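Local atomic coordinates of Poly(Beta-D-mannuronate) lyase (Pseudopedobacter saltans, PDB entry 7O79), a protein that probably cleaves alginate, as a poly(beta-D-mannuronate) lyase of polysaccharide lyase family 6 built on a parallel beta-helix. Residues Lys6-Leu11 with Lys32-Leu37; Val144-Asp149 with Asp189-Thr194; Tyr256-Ala261 with Val268-Arg273; Tyr296-Arg301 with Leu306-Arg311. One frame throughout, in Å; residues are numbered along the deposited sequence.

Contact 1: residues Lys6-Leu11 with Lys32-Leu37; sequences KNASEL and KDVKIL
L11 and A8, one turn apart on the helix that begins at A8, set their side chains against V34 and I36 of the K32-L37 segment. L11 has the largest share of the contact. From CB, which points toward the strand, CG stands anti to the backbone N (chi1 178°), and this carries the end of the side chain toward V34 and I36. Beyond CG the two methyls part: CD1 meets nothing of K32-L37, whereas CD2 does all the touching. CD2 reaches CG1 of I36 at 3.9 Å, the two side chains crossing at about a right angle, and also lies 4.2 Å from V34 CG1. That same V34 methyl is shared, since A8 CB approaches V34 CG1 at 4.2 Å, so one valine branch fits between two helix residues. The helix is started by N7 at its N-cap, where N7 OD1 accepts from E10 N at 2.9 Å with a fairly straight N-H...O angle of 165°. E10 in turn folds back, its OE1 taking the N-H of K6 at 2.8 Å. Behind the contact, L50 touches both L11 and I36, and L60 lies against V34 and I36, while the backbone of I36 bonds to S65 and S67 on the next strand. A short helix laid with apolar side chains over the first coils, near the N-terminus, is consistent with the N-terminal cap found on parallel beta-helices of the pectate-lyase type.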
loop_
_atom_site.group_PDB
_atom_site.type_symbol
_atom_site.label_atom_id
_atom_site.label_comp_id
_atom_site.label_asym_id
_atom_site.label_seq_id
_atom_site.Cartn_x
_atom_site.Cartn_y
_atom_site.Cartn_z
ATOM N N LYS A 6 -19.442 -26.951 -15.100
ATOM C CA LYS A 6 -19.510 -26.339 -16.422
ATOM C C LYS A 6 -20.392 -25.105 -16.475
ATOM O O LYS A 6 -20.393 -24.412 -17.499
ATOM C CB LYS A 6 -20.009 -27.356 -17.465
ATOM N N ASN A 7 -21.128 -24.801 -15.414
ATOM C CA ASN A 7 -22.023 -23.656 -15.417
ATOM C C ASN A 7 -22.316 -23.277 -13.973
ATOM O O ASN A 7 -21.960 -24.000 -13.034
ATOM C CB ASN A 7 -23.298 -23.961 -16.221
ATOM C CG ASN A 7 -24.167 -25.050 -15.587
ATOM O OD1 ASN A 7 -24.473 -25.017 -14.394
ATOM N ND2 ASN A 7 -24.551 -26.036 -16.397
ATOM N N ALA A 8 -22.976 -22.125 -13.811
ATOM C CA ALA A 8 -23.169 -21.551 -12.481
ATOM C C ALA A 8 -23.972 -22.480 -11.582
ATOM O O ALA A 8 -23.704 -22.579 -10.377
ATOM C CB ALA A 8 -23.853 -20.190 -12.595
ATOM N N SER A 9 -24.968 -23.162 -12.147
ATOM C CA SER A 9 -25.770 -24.093 -11.367
ATOM C C SER A 9 -24.902 -25.205 -10.786
ATOM O O SER A 9 -24.975 -25.505 -9.589
ATOM C CB SER A 9 -26.893 -24.662 -12.241
ATOM O OG SER A 9 -27.530 -25.769 -11.623
ATOM N N GLU A 10 -24.063 -25.823 -11.625
ATOM C CA GLU A 10 -23.189 -26.885 -11.141
ATOM C C GLU A 10 -22.203 -26.356 -10.098
ATOM O O GLU A 10 -21.933 -27.029 -9.095
ATOM C CB GLU A 10 -22.443 -27.532 -12.311
ATOM C CG GLU A 10 -23.328 -28.093 -13.418
ATOM C CD GLU A 10 -22.575 -29.048 -14.329
ATOM O OE1 GLU A 10 -21.339 -28.915 -14.449
ATOM O OE2 GLU A 10 -23.213 -29.942 -14.924
ATOM N N LEU A 11 -21.676 -25.146 -10.314
ATOM C CA LEU A 11 -20.716 -24.540 -9.388
ATOM C C LEU A 11 -21.296 -24.380 -7.981
ATOM O O LEU A 11 -20.651 -24.741 -6.983
ATOM C CB LEU A 11 -20.274 -23.185 -9.943
ATOM C CG LEU A 11 -19.307 -22.376 -9.086
ATOM C CD1 LEU A 11 -18.014 -23.172 -8.806
ATOM C CD2 LEU A 11 -19.028 -21.051 -9.776
ATOM N N LYS A 32 -20.484 -15.769 -17.611
ATOM C CA LYS A 32 -21.078 -14.436 -17.568
ATOM C C LYS A 32 -21.933 -14.244 -16.323
ATOM O O LYS A 32 -22.749 -15.105 -15.987
ATOM C CB LYS A 32 -21.932 -14.188 -18.814
ATOM C CG LYS A 32 -21.748 -12.808 -19.414
ATOM N N ASP A 33 -21.749 -13.104 -15.653
ATOM C CA ASP A 33 -22.592 -12.685 -14.527
ATOM C C ASP A 33 -22.682 -13.748 -13.433
ATOM O O ASP A 33 -23.766 -14.087 -12.953
ATOM C CB ASP A 33 -23.999 -12.296 -15.000
ATOM C CG ASP A 33 -23.985 -11.268 -16.120
ATOM O OD1 ASP A 33 -23.237 -10.280 -16.008
ATOM O OD2 ASP A 33 -24.749 -11.425 -17.097
ATOM N N VAL A 34 -21.529 -14.256 -13.000
ATOM C CA VAL A 34 -21.488 -15.265 -11.942
ATOM C C VAL A 34 -20.975 -14.619 -10.664
ATOM O O VAL A 34 -19.807 -14.223 -10.581
ATOM C CB VAL A 34 -20.631 -16.480 -12.324
ATOM C CG1 VAL A 34 -20.827 -17.596 -11.274
ATOM C CG2 VAL A 34 -21.023 -16.991 -13.707
ATOM N N LYS A 35 -21.840 -14.539 -9.656
ATOM C CA LYS A 35 -21.444 -14.086 -8.323
ATOM C C LYS A 35 -21.080 -15.328 -7.525
ATOM O O LYS A 35 -21.954 -16.084 -7.088
ATOM C CB LYS A 35 -22.565 -13.290 -7.665
ATOM C CG LYS A 35 -22.310 -12.864 -6.229
ATOM C CD LYS A 35 -23.592 -12.277 -5.626
ATOM C CE LYS A 35 -23.381 -11.674 -4.234
ATOM N NZ LYS A 35 -21.952 -11.317 -3.925
ATOM N N ILE A 36 -19.788 -15.555 -7.340
ATOM C CA ILE A 36 -19.305 -16.754 -6.664
ATOM C C ILE A 36 -19.292 -16.492 -5.160
ATOM O O ILE A 36 -18.461 -15.720 -4.668
ATOM C CB ILE A 36 -17.915 -17.136 -7.177
ATOM C CG1 ILE A 36 -17.976 -17.445 -8.668
ATOM C CG2 ILE A 36 -17.367 -18.332 -6.428
ATOM C CD1 ILE A 36 -16.625 -17.660 -9.301
ATOM N N LEU A 37 -20.149 -17.188 -4.435
ATOM C CA LEU A 37 -20.162 -17.122 -2.984
ATOM C C LEU A 37 -19.539 -18.424 -2.473
ATOM O O LEU A 37 -20.202 -19.407 -2.304
ATOM C CB LEU A 37 -21.548 -16.909 -2.402
ATOM C CG LEU A 37 -22.350 -15.671 -2.779
ATOM C CD1 LEU A 37 -23.668 -15.681 -2.049
ATOM C CD2 LEU A 37 -21.596 -14.367 -2.549
#

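Contact 2: residues Val144-Asp149 with Asp189-Thr194; sequences VGNDQD and DGAFFT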
loop_
_atom_site.group_PDB
_atom_site.type_symbol
_atom_site.label_atom_id
_atom_site.label_comp_id
_atom_site.label_asym_id
_atom_site.label_seq_id
_atom_site.Cartn_x
_atom_site.Cartn_y
_atom_site.Cartn_z
ATOM N N VAL A 144 -6.527 -2.476 -4.000
ATOM C CA VAL A 144 -6.511 -3.416 -2.884
ATOM C C VAL A 144 -6.822 -2.630 -1.627
ATOM O O VAL A 144 -6.171 -1.616 -1.354
ATOM C CB VAL A 144 -5.150 -4.135 -2.737
ATOM C CG1 VAL A 144 -5.171 -5.032 -1.504
ATOM C CG2 VAL A 144 -4.829 -4.954 -3.959
ATOM N N GLY A 145 -7.800 -3.097 -0.856
ATOM C CA GLY A 145 -8.110 -2.505 0.428
ATOM C C GLY A 145 -8.054 -3.482 1.586
ATOM O O GLY A 145 -8.327 -4.673 1.433
ATOM N N ASN A 146 -7.728 -2.959 2.764
ATOM C CA ASN A 146 -7.859 -3.702 4.007
ATOM C C ASN A 146 -8.829 -2.961 4.907
ATOM O O ASN A 146 -8.700 -1.752 5.116
ATOM C CB ASN A 146 -6.503 -3.910 4.712
ATOM C CG ASN A 146 -6.593 -4.894 5.869
ATOM O OD1 ASN A 146 -6.711 -6.104 5.661
ATOM N ND2 ASN A 146 -6.490 -4.385 7.101
ATOM N N ASP A 147 -9.778 -3.705 5.455
ATOM C CA ASP A 147 -10.916 -3.169 6.171
ATOM C C ASP A 147 -10.488 -2.764 7.592
ATOM O O ASP A 147 -9.442 -3.178 8.103
ATOM C CB ASP A 147 -12.013 -4.243 6.159
ATOM C CG ASP A 147 -13.390 -3.692 6.368
ATOM O OD1 ASP A 147 -14.004 -3.358 5.323
ATOM O OD2 ASP A 147 -13.867 -3.621 7.535
ATOM N N GLN A 148 -11.308 -1.931 8.230
ATOM C CA GLN A 148 -10.922 -1.324 9.500
ATOM C C GLN A 148 -10.965 -2.289 10.678
ATOM O O GLN A 148 -10.184 -2.128 11.624
ATOM C CB GLN A 148 -11.807 -0.094 9.764
ATOM C CG GLN A 148 -11.542 0.663 11.074
ATOM C CD GLN A 148 -10.105 1.128 11.236
ATOM O OE1 GLN A 148 -9.443 1.513 10.274
ATOM N NE2 GLN A 148 -9.622 1.110 12.476
ATOM N N ASP A 149 -11.864 -3.270 10.674
ATOM C CA ASP A 149 -12.044 -4.137 11.828
ATOM C C ASP A 149 -11.872 -5.595 11.436
ATOM O O ASP A 149 -12.207 -5.990 10.315
ATOM C CB ASP A 149 -13.413 -3.932 12.463
ATOM C CG ASP A 149 -13.583 -2.529 13.024
ATOM O OD1 ASP A 149 -13.133 -2.260 14.153
ATOM O OD2 ASP A 149 -14.159 -1.686 12.325
ATOM N N ASP A 189 -1.177 -3.103 18.974
ATOM C CA ASP A 189 -2.001 -3.643 17.902
ATOM C C ASP A 189 -1.677 -2.971 16.569
ATOM O O ASP A 189 -0.844 -2.068 16.480
ATOM C CB ASP A 189 -3.479 -3.473 18.262
ATOM C CG ASP A 189 -4.370 -4.565 17.690
ATOM O OD1 ASP A 189 -3.881 -5.445 16.958
ATOM O OD2 ASP A 189 -5.595 -4.509 17.952
ATOM N N GLY A 190 -2.376 -3.420 15.531
ATOM C CA GLY A 190 -2.224 -2.897 14.187
ATOM C C GLY A 190 -2.977 -3.779 13.215
ATOM O O GLY A 190 -3.684 -4.718 13.614
ATOM N N ALA A 191 -2.834 -3.445 11.917
ATOM C CA ALA A 191 -3.364 -4.286 10.844
ATOM C C ALA A 191 -2.445 -5.462 10.517
ATOM O O ALA A 191 -2.916 -6.506 10.051
ATOM C CB ALA A 191 -3.577 -3.464 9.567
ATOM N N PHE A 192 -1.145 -5.310 10.746
ATOM C CA PHE A 192 -0.170 -6.351 10.421
ATOM C C PHE A 192 -0.323 -6.827 8.977
ATOM O O PHE A 192 -0.291 -8.027 8.680
ATOM C CB PHE A 192 -0.255 -7.525 11.399
ATOM C CG PHE A 192 -0.093 -7.132 12.854
ATOM C CD1 PHE A 192 1.166 -7.121 13.441
ATOM C CD2 PHE A 192 -1.200 -6.853 13.648
ATOM C CE1 PHE A 192 1.330 -6.789 14.772
ATOM C CE2 PHE A 192 -1.046 -6.534 15.001
ATOM C CZ PHE A 192 0.212 -6.495 15.559
ATOM N N PHE A 193 -0.502 -5.875 8.067
ATOM C CA PHE A 193 -0.659 -6.173 6.645
ATOM C C PHE A 193 0.714 -6.214 5.986
ATOM O O PHE A 193 1.572 -5.377 6.268
ATOM C CB PHE A 193 -1.540 -5.115 5.975
ATOM C CG PHE A 193 -2.127 -5.528 4.648
ATOM C CD1 PHE A 193 -1.363 -5.499 3.480
ATOM C CD2 PHE A 193 -3.459 -5.918 4.563
ATOM C CE1 PHE A 193 -1.922 -5.867 2.249
ATOM C CE2 PHE A 193 -4.013 -6.306 3.349
ATOM C CZ PHE A 193 -3.255 -6.277 2.191
ATOM N N THR A 194 0.924 -7.191 5.119
ATOM C CA THR A 194 2.213 -7.354 4.456
ATOM C C THR A 194 2.039 -7.115 2.964
ATOM O O THR A 194 1.244 -7.805 2.308
ATOM C CB THR A 194 2.794 -8.743 4.715
ATOM O OG1 THR A 194 3.173 -8.843 6.090
ATOM C CG2 THR A 194 4.026 -8.987 3.819
#
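N146 lies against the rim of the F193 ring, the two side chains sliding past each other in opposite directions with amide and ring planes 68° apart. Both have CG anti to the backbone N (N146 chi1 -170°), which lays each side chain alongside the other. The amide oxygen N146 OD1 sits at the ring edge, near its plane, 3.4 Å from F193 CD2. N146 CB reaches the same border of the ring, 3.6 Å from F193 CD2. On the other branch, N146 ND2 approaches A191 CB at 3.9 Å. Farther along the ring, V144 CG1 comes obliquely to F193 CZ at 4.3 Å. V144 and N146 belong to the strand 144-146, whose neighbours 118-122 and 175-177 are parallel to it on either side, as in the stacked coils of a parallel beta-helix; D189-T194 is the loop leading into strand 194-201, and A191 and F193 point from it to the inside. Both polar atoms of the buried amide have partners: OD1 accepts from N154 ND2 and is also bonded to S151 OG, while ND2 donates to the carbonyl of W178. Replacing N146 by an alanine removes the amide, and would probably leave S151, N154 and the W178 carbonyl without these bonds and the F193 edge less covered. The ring of F193 has a further aromatic neighbour in F122, edge-to-face, and its backbone N is held by N218 OD1.

Contact 3: residues Tyr256-Ala261 with Val268-Arg273; sequences YGIRLA and VNNYVR
I258 and V272 bury the most surface here, with N270 next, and all three turn their CB toward the facing segment. I258 extends its CD1 methyl over N270, the two side chains crossing at about a right angle. With CG1 anti to the carbonyl carbon (chi1 -62°) and the chain then extended, CD1 is the atom that arrives, 3.6 Å from N270 CG and 3.7 Å from N270 CB. Both ends of the amide are nearby too, ND2 at 3.8 Å from I258 CD1. V272 takes the other end of the contact: its CG1 lies 4.0 Å from G257 CA, while its CG2 makes a looser approach to I258 CD1 at 4.5 Å. G257 has no side chain, and a CB there would point at V272 and come tightly against CG1, so the backbone can approach closely. Strand 255-260 and strand 266-273 follow one another round a coil of the beta-helix, each pairing with strands of neighbouring coils, and these residues face the interior. V272 is flanked there by I247 and F325. N270 ND2 donates to N323 OD1 and to the I242 carbonyl, and its OD1 accepts from N245 ND2, an arrangement in which asparagines of successive coils are linked along the axis. Across the contact everything is van der Waals: the methyl of I258 covers an amide whose polar atoms are already satisfied by neighbouring coils, so a polar group can be buried beside aliphatic carbon.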
loop_
_atom_site.group_PDB
_atom_site.type_symbol
_atom_site.label_atom_id
_atom_site.label_comp_id
_atom_site.label_asym_id
_atom_site.label_seq_id
_atom_site.Cartn_x
_atom_site.Cartn_y
_atom_site.Cartn_z
ATOM N N TYR A 256 7.503 10.058 -6.703
ATOM C CA TYR A 256 8.379 10.383 -5.590
ATOM C C TYR A 256 8.613 9.127 -4.768
ATOM O O TYR A 256 8.173 8.032 -5.133
ATOM C CB TYR A 256 7.818 11.580 -4.820
ATOM C CG TYR A 256 6.604 11.379 -3.938
ATOM C CD1 TYR A 256 6.730 10.963 -2.617
ATOM C CD2 TYR A 256 5.337 11.720 -4.400
ATOM C CE1 TYR A 256 5.602 10.833 -1.787
ATOM C CE2 TYR A 256 4.214 11.598 -3.594
ATOM C CZ TYR A 256 4.355 11.164 -2.280
ATOM O OH TYR A 256 3.232 11.067 -1.486
ATOM N N GLY A 257 9.360 9.283 -3.679
ATOM C CA GLY A 257 9.828 8.138 -2.936
ATOM C C GLY A 257 8.934 7.688 -1.799
ATOM O O GLY A 257 7.875 7.075 -2.007
ATOM N N ILE A 258 9.380 7.970 -0.582
ATOM C CA ILE A 258 8.738 7.499 0.637
ATOM C C ILE A 258 8.316 8.702 1.473
ATOM O O ILE A 258 9.054 9.688 1.581
ATOM C CB ILE A 258 9.687 6.550 1.408
ATOM C CG1 ILE A 258 9.986 5.315 0.546
ATOM C CG2 ILE A 258 9.115 6.144 2.746
ATOM C CD1 ILE A 258 11.261 4.555 0.929
ATOM N N ARG A 259 7.114 8.624 2.047
ATOM C CA ARG A 259 6.576 9.698 2.873
ATOM C C ARG A 259 5.900 9.128 4.115
ATOM O O ARG A 259 5.090 8.199 4.014
ATOM C CB ARG A 259 5.591 10.548 2.082
ATOM C CG ARG A 259 4.684 11.371 2.952
ATOM C CD ARG A 259 4.130 12.565 2.208
ATOM N NE ARG A 259 2.989 12.268 1.344
ATOM C CZ ARG A 259 1.711 12.252 1.728
ATOM N NH1 ARG A 259 1.381 12.443 3.005
ATOM N NH2 ARG A 259 0.753 12.025 0.832
ATOM N N LEU A 260 6.234 9.680 5.290
ATOM C CA LEU A 260 5.725 9.151 6.551
ATOM C C LEU A 260 5.128 10.248 7.418
ATOM O O LEU A 260 5.681 11.352 7.511
ATOM C CB LEU A 260 6.817 8.466 7.401
ATOM C CG LEU A 260 7.261 7.026 7.141
ATOM C CD1 LEU A 260 6.082 6.054 7.322
ATOM C CD2 LEU A 260 7.924 6.880 5.805
ATOM N N ALA A 261 4.030 9.910 8.096
ATOM C CA ALA A 261 3.645 10.532 9.363
ATOM C C ALA A 261 3.685 9.467 10.455
ATOM O O ALA A 261 3.489 8.278 10.179
ATOM C CB ALA A 261 2.241 11.145 9.287
ATOM N N VAL A 268 14.385 1.410 5.973
ATOM C CA VAL A 268 15.763 0.923 5.854
ATOM C C VAL A 268 15.947 0.192 4.533
ATOM O O VAL A 268 15.046 -0.516 4.071
ATOM C CB VAL A 268 16.139 -0.009 7.030
ATOM C CG1 VAL A 268 17.635 -0.298 7.019
ATOM C CG2 VAL A 268 15.730 0.626 8.370
ATOM N N ASN A 269 17.137 0.353 3.934
ATOM C CA ASN A 269 17.565 -0.410 2.760
ATOM C C ASN A 269 16.669 -0.203 1.545
ATOM O O ASN A 269 16.516 -1.111 0.722
ATOM C CB ASN A 269 17.684 -1.901 3.087
ATOM C CG ASN A 269 18.828 -2.184 4.043
ATOM O OD1 ASN A 269 19.933 -1.675 3.854
ATOM N ND2 ASN A 269 18.568 -2.976 5.079
ATOM N N ASN A 270 16.107 0.995 1.393
ATOM C CA ASN A 270 15.339 1.342 0.201
ATOM C C ASN A 270 16.219 2.034 -0.836
ATOM O O ASN A 270 17.065 2.863 -0.500
ATOM C CB ASN A 270 14.145 2.237 0.567
ATOM C CG ASN A 270 13.223 1.570 1.591
ATOM O OD1 ASN A 270 12.513 0.622 1.262
ATOM N ND2 ASN A 270 13.275 2.028 2.836
ATOM N N TYR A 271 16.001 1.697 -2.100
ATOM C CA TYR A 271 16.723 2.292 -3.222
ATOM C C TYR A 271 15.750 3.094 -4.082
ATOM O O TYR A 271 14.877 2.515 -4.739
ATOM C CB TYR A 271 17.404 1.206 -4.040
ATOM C CG TYR A 271 18.324 1.728 -5.115
ATOM C CD1 TYR A 271 19.659 1.978 -4.832
ATOM C CD2 TYR A 271 17.883 1.910 -6.414
ATOM C CE1 TYR A 271 20.521 2.429 -5.793
ATOM C CE2 TYR A 271 18.746 2.364 -7.398
ATOM C CZ TYR A 271 20.067 2.626 -7.072
ATOM O OH TYR A 271 20.950 3.073 -8.012
ATOM N N VAL A 272 15.904 4.416 -4.085
ATOM C CA VAL A 272 15.025 5.325 -4.819
ATOM C C VAL A 272 15.878 6.118 -5.798
ATOM O O VAL A 272 16.897 6.701 -5.406
ATOM C CB VAL A 272 14.269 6.276 -3.868
ATOM C CG1 VAL A 272 13.358 7.216 -4.647
ATOM C CG2 VAL A 272 13.472 5.467 -2.839
ATOM N N ARG A 273 15.461 6.153 -7.065
ATOM C CA ARG A 273 16.215 6.947 -8.017
ATOM C C ARG A 273 15.329 7.434 -9.154
ATOM O O ARG A 273 14.340 6.794 -9.520
ATOM C CB ARG A 273 17.426 6.168 -8.542
ATOM C CG ARG A 273 17.106 4.908 -9.324
ATOM C CD ARG A 273 18.295 4.526 -10.216
ATOM N NE ARG A 273 18.748 5.684 -10.977
ATOM C CZ ARG A 273 19.964 6.228 -10.917
ATOM N NH1 ARG A 273 20.896 5.721 -10.115
ATOM N NH2 ARG A 273 20.240 7.300 -11.671
#

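Contact 4: residues Tyr296-Arg301 with Leu306-Arg311; sequences YEPILR and LGRVPR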
loop_
_atom_site.group_PDB
_atom_site.type_symbol
_atom_site.label_atom_id
_atom_site.label_comp_id
_atom_site.label_asym_id
_atom_site.label_seq_id
_atom_site.Cartn_x
_atom_site.Cartn_y
_atom_site.Cartn_z
ATOM N N TYR A 296 -8.752 26.954 15.622
ATOM C CA TYR A 296 -8.497 25.517 15.547
ATOM C C TYR A 296 -9.786 24.739 15.346
ATOM O O TYR A 296 -10.741 24.894 16.110
ATOM C CB TYR A 296 -7.774 25.062 16.817
ATOM C CG TYR A 296 -7.463 23.580 16.907
ATOM C CD1 TYR A 296 -7.002 22.863 15.814
ATOM C CD2 TYR A 296 -7.591 22.913 18.110
ATOM C CE1 TYR A 296 -6.702 21.498 15.921
ATOM C CE2 TYR A 296 -7.285 21.564 18.232
ATOM C CZ TYR A 296 -6.853 20.862 17.149
ATOM O OH TYR A 296 -6.574 19.522 17.302
ATOM N N GLU A 297 -9.817 23.912 14.290
ATOM C CA GLU A 297 -10.926 23.000 14.023
ATOM C C GLU A 297 -10.416 21.573 14.195
ATOM O O GLU A 297 -9.876 20.973 13.245
ATOM C CB GLU A 297 -11.501 23.215 12.618
ATOM C CG GLU A 297 -11.864 24.685 12.348
ATOM C CD GLU A 297 -12.277 24.959 10.897
ATOM O OE1 GLU A 297 -12.968 25.976 10.662
ATOM O OE2 GLU A 297 -11.957 24.137 10.008
ATOM N N PRO A 298 -10.569 20.980 15.377
ATOM C CA PRO A 298 -10.008 19.645 15.610
ATOM C C PRO A 298 -10.739 18.560 14.842
ATOM O O PRO A 298 -11.929 18.665 14.537
ATOM C CB PRO A 298 -10.169 19.456 17.124
ATOM C CG PRO A 298 -11.377 20.280 17.466
ATOM C CD PRO A 298 -11.288 21.498 16.557
ATOM N N ILE A 299 -9.994 17.505 14.518
ATOM C CA ILE A 299 -10.574 16.276 13.991
ATOM C C ILE A 299 -11.113 15.508 15.194
ATOM O O ILE A 299 -10.344 15.085 16.058
ATOM C CB ILE A 299 -9.548 15.439 13.216
ATOM C CG1 ILE A 299 -8.868 16.259 12.101
ATOM C CG2 ILE A 299 -10.195 14.172 12.676
ATOM C CD1 ILE A 299 -9.801 16.769 10.995
ATOM N N LEU A 300 -12.433 15.341 15.256
ATOM C CA LEU A 300 -13.081 14.716 16.400
ATOM C C LEU A 300 -12.976 13.200 16.323
ATOM O O LEU A 300 -13.017 12.621 15.237
ATOM C CB LEU A 300 -14.552 15.130 16.452
ATOM C CG LEU A 300 -14.866 16.631 16.582
ATOM C CD1 LEU A 300 -16.393 16.866 16.717
ATOM C CD2 LEU A 300 -14.105 17.223 17.782
ATOM N N ARG A 301 -12.828 12.565 17.486
ATOM C CA ARG A 301 -12.815 11.107 17.595
ATOM C C ARG A 301 -13.167 10.724 19.027
ATOM O O ARG A 301 -12.440 11.079 19.959
ATOM C CB ARG A 301 -11.437 10.552 17.195
ATOM C CG ARG A 301 -11.417 9.064 16.836
ATOM C CD ARG A 301 -12.242 8.721 15.583
ATOM N NE ARG A 301 -12.150 9.742 14.529
ATOM C CZ ARG A 301 -11.152 9.849 13.649
ATOM N NH1 ARG A 301 -10.118 9.001 13.665
ATOM N NH2 ARG A 301 -11.186 10.818 12.743
ATOM N N LEU A 306 -8.421 13.178 24.394
ATOM C CA LEU A 306 -8.852 14.560 24.233
ATOM C C LEU A 306 -10.138 14.691 23.444
ATOM O O LEU A 306 -10.615 15.816 23.244
ATOM C CB LEU A 306 -7.756 15.395 23.556
ATOM C CG LEU A 306 -6.484 15.446 24.408
ATOM C CD1 LEU A 306 -5.246 15.762 23.549
ATOM C CD2 LEU A 306 -6.657 16.425 25.571
ATOM N N GLY A 307 -10.710 13.584 22.993
ATOM C CA GLY A 307 -11.847 13.658 22.100
ATOM C C GLY A 307 -11.495 14.043 20.686
ATOM O O GLY A 307 -12.383 14.444 19.930
ATOM N N ARG A 308 -10.219 13.947 20.301
ATOM C CA ARG A 308 -9.781 14.403 18.989
ATOM C C ARG A 308 -8.478 13.699 18.628
ATOM O O ARG A 308 -7.818 13.126 19.489
ATOM C CB ARG A 308 -9.615 15.926 18.974
ATOM C CG ARG A 308 -8.675 16.469 20.027
ATOM C CD ARG A 308 -8.569 17.986 19.926
ATOM N NE ARG A 308 -7.824 18.583 21.036
ATOM C CZ ARG A 308 -8.400 19.148 22.094
ATOM N NH1 ARG A 308 -9.722 19.165 22.191
ATOM N NH2 ARG A 308 -7.659 19.672 23.065
ATOM N N VAL A 309 -8.127 13.731 17.339
ATOM C CA VAL A 309 -6.878 13.147 16.849
ATOM C C VAL A 309 -6.159 14.187 15.976
ATOM O O VAL A 309 -6.774 15.153 15.514
ATOM C CB VAL A 309 -7.118 11.840 16.057
ATOM C CG1 VAL A 309 -7.751 10.784 16.954
ATOM C CG2 VAL A 309 -7.985 12.103 14.821
ATOM N N PRO A 310 -4.855 14.012 15.761
ATOM C CA PRO A 310 -4.166 14.940 14.859
ATOM C C PRO A 310 -4.483 14.608 13.417
ATOM O O PRO A 310 -4.756 13.456 13.064
ATOM C CB PRO A 310 -2.674 14.729 15.166
ATOM C CG PRO A 310 -2.575 13.567 16.051
ATOM C CD PRO A 310 -3.930 13.063 16.410
ATOM N N ARG A 311 -4.450 15.656 12.583
ATOM C CA ARG A 311 -4.523 15.469 11.137
ATOM C C ARG A 311 -3.360 14.616 10.637
ATOM O O ARG A 311 -3.541 13.766 9.757
ATOM C CB ARG A 311 -4.526 16.830 10.435
ATOM C CG ARG A 311 -5.909 17.532 10.435
ATOM C CD ARG A 311 -5.749 19.018 10.132
ATOM N NE ARG A 311 -7.065 19.632 9.935
ATOM C CZ ARG A 311 -7.794 20.167 10.911
ATOM N NH1 ARG A 311 -7.324 20.200 12.155
ATOM N NH2 ARG A 311 -8.986 20.680 10.645
HETATM O O HOH W 1 -7.008 17.941 15.006
#
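The guanidinium of R311 has I299 CD1 over one face, 3.9 Å above the plane and over its centre, and the main-chain oxygen of E297 at its edge. Extended from CG to NE (chi3 172°), R311 carries this group out to E297 O, where NH1 and NH2 both donate to the one atom, end-on: NH2 at 2.8 Å, in the carbonyl plane, and NH1 at 2.9 Å from above it. The ring of Y296 carries P298 N over one face and R308 NE near its plane at the edge; R301 lays one face of its guanidinium on V309 CG2. The R308 guanidinium, its plane 86° from that of the Y296 ring, has L306 CB over one face. R308 extends past P298, its CD 3.5 Å from P298 CB, and donates through NE to the carbonyl of I288. The two segments are the arms of a short, weakly bonded beta hairpin on the surface, in a loop of the beta-helix between strands 280-283 and 319-328. V309 N donates to I299 O at 2.9 Å, and R301 N to G307 O at 3.1 Å with a nearly straight N-H...O angle of 173°, though the donor stands above the G307 carbonyl plane. Among the side chains, I299 CG2 meets V309 CG2 at 3.7 Å. A water takes the hydroxyl proton of Y296 and the N-H of I299 and donates to V309 O. R311 NH1 also forms a salt bridge with E286; a leucine in place of R311 would probably leave the E297 carbonyl without its two donors and E286 without its countercharge.

Contacts 1, 2 and 3 are buried and belong to the beta-helix body, whereas contact 4 lies on the surface in a hairpin of a long loop. The first three reach the same series of stacked parallel strands, at 35-38, 144-146 and 255-260, and contacts 1 and 3 sit on opposite sides of the chain's centre, their centres about 44 Å apart. Contact 1 is purely aliphatic; contacts 2 and 3 each set a buried asparagine against an apolar side chain, its polar atoms bonded elsewhere. Only contact 4 has hydrogen bonds between its segments, with arginines and a water. Its nearest atoms come within about 6 Å of contact 3, without touching.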